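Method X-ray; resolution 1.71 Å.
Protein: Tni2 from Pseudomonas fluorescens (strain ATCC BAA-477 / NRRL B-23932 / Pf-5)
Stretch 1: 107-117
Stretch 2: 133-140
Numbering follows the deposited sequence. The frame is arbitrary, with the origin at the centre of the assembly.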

# COMPACT_ATOMS: atom_id res chain seq x y z
N ILE C 107 -2.40 -11.80 -0.24
CA ILE C 107 -2.08 -11.07 -1.48
C ILE C 107 -1.15 -9.91 -1.14
O ILE C 107 -1.49 -9.07 -0.29
N TYR C 108 -0.01 -9.83 -1.82
CA TYR C 108 0.81 -8.63 -1.71
C TYR C 108 0.11 -7.45 -2.38
O TYR C 108 -0.50 -7.59 -3.45
N SER C 109 0.18 -6.28 -1.73
CA SER C 109 -0.70 -5.16 -2.03
C SER C 109 0.01 -3.88 -2.39
O SER C 109 -0.45 -3.19 -3.29
N TRP C 110 1.13 -3.53 -1.74
CA TRP C 110 1.88 -2.33 -2.11
C TRP C 110 3.21 -2.36 -1.38
O TRP C 110 3.43 -3.20 -0.50
N PHE C 111 4.10 -1.44 -1.74
CA PHE C 111 5.45 -1.40 -1.18
C PHE C 111 5.59 -0.23 -0.20
O PHE C 111 4.94 0.80 -0.36
N GLU C 112 6.44 -0.41 0.80
CA GLU C 112 6.88 0.70 1.65
C GLU C 112 8.37 0.58 1.86
O GLU C 112 8.96 -0.48 1.63
N GLN C 113 8.98 1.66 2.32
CA GLN C 113 10.41 1.66 2.60
C GLN C 113 10.62 2.02 4.06
O GLN C 113 10.15 3.06 4.52
N PHE C 114 11.32 1.15 4.79
CA PHE C 114 11.72 1.39 6.16
C PHE C 114 13.24 1.35 6.27
O PHE C 114 13.92 0.86 5.37
N PRO C 115 13.80 1.88 7.35
CA PRO C 115 15.25 1.73 7.57
C PRO C 115 15.65 0.26 7.63
O PRO C 115 14.95 -0.57 8.23
N GLN C 116 16.77 -0.07 6.98
CA GLN C 116 17.23 -1.45 6.92
C GLN C 116 18.73 -1.49 7.13
O GLN C 116 19.45 -0.54 6.85
N VAL C 117 19.21 -2.65 7.61
CA VAL C 117 20.65 -2.85 7.77
C VAL C 117 21.31 -3.23 6.46
O VAL C 117 22.54 -3.25 6.39
N ALA C 133 -6.22 -8.81 7.36
CA ALA C 133 -5.25 -8.16 8.24
C ALA C 133 -3.97 -7.90 7.46
O ALA C 133 -3.56 -8.72 6.62
N MSE C 134 -3.33 -6.77 7.74
CA MSE C 134 -2.15 -6.34 7.00
C MSE C 134 -0.90 -6.77 7.73
O MSE C 134 -0.81 -6.65 8.96
N PHE C 135 0.07 -7.25 6.97
CA PHE C 135 1.35 -7.64 7.52
C PHE C 135 2.45 -6.97 6.71
O PHE C 135 2.38 -6.91 5.49
N ARG C 136 3.43 -6.45 7.42
CA ARG C 136 4.65 -5.95 6.79
C ARG C 136 5.59 -7.13 6.57
O ARG C 136 5.93 -7.85 7.52
N VAL C 137 5.99 -7.35 5.32
CA VAL C 137 6.86 -8.47 4.95
C VAL C 137 8.15 -7.90 4.39
O VAL C 137 8.17 -7.29 3.32
N ASP C 138 9.24 -8.08 5.13
CA ASP C 138 10.55 -7.66 4.67
C ASP C 138 11.21 -8.83 3.95
O ASP C 138 11.19 -9.96 4.44
N ILE C 139 11.81 -8.54 2.80
CA ILE C 139 12.31 -9.55 1.87
C ILE C 139 13.73 -9.17 1.46
O ILE C 139 13.99 -8.01 1.14
N ASP C 140 14.65 -10.14 1.51
CA ASP C 140 16.03 -9.93 1.08
C ASP C 140 16.11 -10.24 -0.41
O ASP C 140 16.09 -11.41 -0.82

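How does the start of stretch 1 reach a strand whose axis comes no nearer than 8.9 Å? Long side chains bridge the gap. Tyr108 (chi1 m) leaves its backbone sideways, yet its ring end comes nearer: Val137, a t rotamer pointing toward stretch 1, sits at the ring edge, with Tyr108 CE1 4.0 Å from Val137 CB.

What does Trp110 meet? Its p rotamer brings the indole to the selenomethionine Met134, whose three chi angles are all m. Trp110 CH2 lies 3.9 Å from Met134 CE, an oblique apolar contact, while a weak hydrogen bond ties Trp110 NE1 to Glu112 OE2 at 2.9 Å.

Why does Phe114 sit so close to a charged residue? Phe114 (m) points toward stretch 2, and the extended Arg136, t throughout, lays its guanidinium flat on the ring, planes 6° apart, giving a cation-pi contact. Asp138 (m) holds that group in place: Arg136 NE to Asp138 OD1, 3.0 Å, is a salt bridge.

How is the polar end closed? Gln116 (m, m) points toward stretch 2 and donates from NE2 to Asp138 OD2 at 3.1 Å. Water 1 links Pro115 O to Arg136 NH2; water 2 donates to both Gln116 OE1 and Asp138 OD2, reinforcing the direct bond.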

# COMPACT_ATOMS: atom_id res chain seq x y z
CB ILE C 107 -3.34 -10.54 -2.19
CG1 ILE C 107 -4.34 -11.67 -2.46
CG2 ILE C 107 -2.99 -9.86 -3.54
CD1 ILE C 107 -5.68 -11.14 -3.00
CB TYR C 108 2.18 -8.88 -2.35
CG TYR C 108 3.04 -9.80 -1.51
CD1 TYR C 108 3.53 -9.39 -0.28
CD2 TYR C 108 3.33 -11.08 -1.95
CE1 TYR C 108 4.33 -10.24 0.51
CE2 TYR C 108 4.15 -11.95 -1.16
CZ TYR C 108 4.64 -11.50 0.06
OH TYR C 108 5.42 -12.32 0.85
CB SER C 109 -1.66 -4.91 -0.86
OG SER C 109 -2.43 -6.08 -0.66
CB TRP C 110 1.10 -1.04 -1.79
CG TRP C 110 0.92 -0.66 -0.32
CD1 TRP C 110 1.80 0.04 0.46
CD2 TRP C 110 -0.23 -0.91 0.49
NE1 TRP C 110 1.28 0.21 1.72
CE2 TRP C 110 0.03 -0.34 1.76
CE3 TRP C 110 -1.45 -1.55 0.27
CZ2 TRP C 110 -0.88 -0.42 2.81
CZ3 TRP C 110 -2.37 -1.61 1.31
CH2 TRP C 110 -2.08 -1.06 2.56
CB PHE C 111 6.52 -1.23 -2.27
CG PHE C 111 6.58 -2.36 -3.25
CD1 PHE C 111 7.16 -3.57 -2.89
CD2 PHE C 111 6.05 -2.21 -4.53
CE1 PHE C 111 7.21 -4.63 -3.80
CE2 PHE C 111 6.11 -3.26 -5.43
CZ PHE C 111 6.69 -4.46 -5.09
CB GLU C 112 6.18 0.70 3.02
CG GLU C 112 4.68 0.86 2.97
CD GLU C 112 4.22 2.27 2.64
OE1 GLU C 112 5.05 3.21 2.57
OE2 GLU C 112 3.00 2.43 2.44
CB GLN C 113 11.15 2.64 1.68
CG GLN C 113 12.58 2.22 1.43
CD GLN C 113 13.36 3.21 0.58
OE1 GLN C 113 12.77 4.00 -0.17
NE2 GLN C 113 14.68 3.18 0.71
CB PHE C 114 11.11 0.33 7.10
CG PHE C 114 9.61 0.39 7.19
CD1 PHE C 114 9.00 1.25 8.08
CD2 PHE C 114 8.82 -0.40 6.37
CE1 PHE C 114 7.60 1.32 8.16
CE2 PHE C 114 7.42 -0.33 6.42
CZ PHE C 114 6.82 0.53 7.33
CB PRO C 115 15.50 2.43 8.91
CG PRO C 115 14.17 2.94 9.39
CD PRO C 115 13.19 2.85 8.28
CB GLN C 116 16.88 -2.11 5.58
CG GLN C 116 15.41 -2.13 5.22
CD GLN C 116 14.61 -3.07 6.11
OE1 GLN C 116 15.17 -3.85 6.89
NE2 GLN C 116 13.29 -3.01 6.00
CB VAL C 117 20.92 -3.91 8.85
CG1 VAL C 117 20.01 -3.71 10.07
CG2 VAL C 117 20.73 -5.31 8.29
CB ALA C 133 -4.94 -9.03 9.46
CB MSE C 134 -2.11 -4.82 6.80
CG MSE C 134 -3.32 -4.22 6.09
SE MSE C 134 -3.53 -4.94 4.28
CE MSE C 134 -1.68 -4.82 3.66
CB PHE C 135 1.55 -9.14 7.49
CG PHE C 135 0.67 -9.86 8.45
CD1 PHE C 135 -0.65 -10.10 8.14
CD2 PHE C 135 1.17 -10.27 9.67
CE1 PHE C 135 -1.49 -10.74 9.04
CE2 PHE C 135 0.34 -10.92 10.58
CZ PHE C 135 -0.98 -11.15 10.26
CB ARG C 136 5.30 -4.90 7.69
CG ARG C 136 6.73 -4.60 7.30
CD ARG C 136 7.33 -3.58 8.25
NE ARG C 136 8.78 -3.53 8.08
CZ ARG C 136 9.57 -2.72 8.77
NH1 ARG C 136 9.04 -1.89 9.66
NH2 ARG C 136 10.88 -2.73 8.55
CB VAL C 137 6.19 -9.42 3.95
CG1 VAL C 137 7.11 -10.64 3.68
CG2 VAL C 137 4.84 -9.88 4.49
CB ASP C 138 11.42 -7.21 5.85
CG ASP C 138 11.01 -5.84 6.39
OD1 ASP C 138 9.99 -5.27 5.96
OD2 ASP C 138 11.73 -5.33 7.27
CB ILE C 139 11.39 -9.65 0.63
CG1 ILE C 139 9.98 -10.10 1.07
CG2 ILE C 139 11.96 -10.62 -0.42
CD1 ILE C 139 8.86 -9.61 0.15
CB ASP C 140 16.96 -10.84 1.87
CG ASP C 140 18.44 -10.65 1.52
OD1 ASP C 140 18.76 -9.81 0.65
OD2 ASP C 140 19.24 -11.36 2.15
O HOH W 1 12.93 -1.33 9.79
O HOH W 2 13.95 -6.09 8.20